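Local coordinates for methyltransferase (PDB 5N5D), which probably transfers a methyl group from S-adenosylmethionine to a hydroxyl oxygen of an intermediate in the biosynthesis of tomaymycin, at residues 201-207 and 220-226. Sequence-based numbering, arbitrary orientation. Where two conformers were deposited one is given.
Sequences SDVTATS and TLALVTG
Thr204 and Thr206 pair with Leu223 and Leu221 as the hydrogen-bonded positions of an antiparallel hairpin whose strand axes, 164° apart in direction, approach to 4.5 Å. Each pair is closed by two backbone bonds; Leu223 N to Thr204 O is the shortest, 2.7 Å and almost straight. Past the non-hydrogen-bonded pair Val203 and Val224, Asp202 O accepts both Thr225 N (2.8 Å) and Gly226 N (3.0 Å), which arrive from the same face of its carbonyl plane. A water joins Ser201 O to Thr225 OG1.

On one face, Ala205 CB meets Ala222 CB at 3.7 Å. Farther along, Ser207 OG and Thr220 OG1 share a hydrogen bond of 2.7 Å, with His194 of helix 185-198 as a second partner for the serine. That helix and Leu157 of helix 149-158 cover this side. On the other face the Thr204 side chain meets that of Thr225, just past the strand, at about a right angle, with CG2 to CG2 at 3.9 Å, while Thr206 OG1 bonds to Pro48 O of the second subunit.

This is the hairpin of strands 203-211 and 217-224, with 203-211 outermost in the chain's Rossmann-like methyltransferase sheet: small apolar groups and one buried hydroxyl pair fit it against its own helices, while the face of Thr204, Thr206 and Leu223 meets the second subunit, whose Leu59 packs on Leu223.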
# COMPACT_ATOMS: atom_id res chain seq x y z
N SER A 201 11.20 16.50 8.15
CA SER A 201 11.67 15.20 8.60
C SER A 201 10.80 14.58 9.68
O SER A 201 11.16 13.51 10.18
CB SER A 201 13.12 15.31 9.10
OG SER A 201 13.96 15.84 8.09
N ASP A 202 9.69 15.21 10.04
CA ASP A 202 8.74 14.65 11.00
C ASP A 202 7.62 13.88 10.32
O ASP A 202 6.63 13.51 10.97
CB ASP A 202 8.15 15.76 11.88
CG ASP A 202 7.50 16.88 11.07
OD1 ASP A 202 7.63 16.89 9.83
OD2 ASP A 202 6.85 17.75 11.70
N VAL A 203 7.76 13.66 9.01
CA VAL A 203 6.85 12.82 8.23
C VAL A 203 7.69 12.16 7.15
O VAL A 203 8.66 12.75 6.66
CB VAL A 203 5.69 13.63 7.60
CG1 VAL A 203 4.54 12.71 7.18
CG2 VAL A 203 5.19 14.71 8.55
N THR A 204 7.34 10.93 6.80
CA THR A 204 8.09 10.19 5.80
C THR A 204 7.10 9.46 4.91
O THR A 204 6.06 9.00 5.38
CB THR A 204 9.09 9.25 6.48
OG1 THR A 204 9.90 8.59 5.49
CG2 THR A 204 8.39 8.22 7.35
N ALA A 205 7.40 9.38 3.61
CA ALA A 205 6.36 9.03 2.66
C ALA A 205 6.92 8.31 1.43
O ALA A 205 8.13 8.26 1.20
CB ALA A 205 5.58 10.27 2.22
N THR A 206 6.00 7.74 0.66
CA THR A 206 6.30 7.21 -0.66
C THR A 206 5.08 7.42 -1.54
O THR A 206 3.96 7.57 -1.05
CB THR A 206 6.70 5.73 -0.61
OG1 THR A 206 7.30 5.35 -1.85
CG2 THR A 206 5.49 4.83 -0.35
N SER A 207 5.30 7.44 -2.85
CA SER A 207 4.22 7.53 -3.81
C SER A 207 4.32 6.37 -4.79
O SER A 207 5.41 6.01 -5.25
CB SER A 207 4.23 8.85 -4.56
OG SER A 207 3.93 9.90 -3.67
N THR A 220 -0.12 8.71 -2.62
CA THR A 220 0.96 8.95 -1.67
C THR A 220 0.55 8.41 -0.31
O THR A 220 -0.57 8.63 0.14
CB THR A 220 1.27 10.44 -1.55
OG1 THR A 220 1.61 10.95 -2.84
CG2 THR A 220 2.43 10.69 -0.58
N LEU A 221 1.48 7.70 0.32
CA LEU A 221 1.29 7.20 1.67
C LEU A 221 2.35 7.82 2.55
O LEU A 221 3.55 7.66 2.29
CB LEU A 221 1.36 5.67 1.72
CG LEU A 221 0.96 5.06 3.06
CD1 LEU A 221 0.44 3.65 2.86
CD2 LEU A 221 2.13 5.04 4.05
N ALA A 222 1.92 8.54 3.58
CA ALA A 222 2.80 9.23 4.50
C ALA A 222 2.57 8.74 5.92
O ALA A 222 1.44 8.45 6.32
CB ALA A 222 2.59 10.74 4.43
N LEU A 223 3.66 8.61 6.66
CA LEU A 223 3.64 8.26 8.07
C LEU A 223 4.16 9.45 8.87
O LEU A 223 5.27 9.93 8.62
CB LEU A 223 4.51 7.03 8.34
CG LEU A 223 4.65 6.60 9.80
CD1 LEU A 223 3.33 6.09 10.34
CD2 LEU A 223 5.73 5.53 9.91
N VAL A 224 3.35 9.93 9.81
CA VAL A 224 3.78 11.00 10.69
C VAL A 224 4.69 10.38 11.75
O VAL A 224 4.32 9.39 12.40
CB VAL A 224 2.58 11.72 11.32
CG1 VAL A 224 3.05 12.84 12.25
CG2 VAL A 224 1.66 12.26 10.25
N THR A 225 5.89 10.94 11.90
CA THR A 225 6.83 10.43 12.88
C THR A 225 7.11 11.39 14.03
O THR A 225 7.51 10.94 15.10
CB THR A 225 8.16 10.07 12.21
OG1 THR A 225 8.75 11.24 11.65
CG2 THR A 225 7.93 9.05 11.09
N GLY A 226 6.89 12.69 13.83
CA GLY A 226 7.23 13.68 14.84
C GLY A 226 8.71 14.00 14.86
O GLY A 226 9.14 14.96 15.50
OXT GLY A 226 9.52 13.32 14.22
O HOH W 1 10.22 10.89 9.41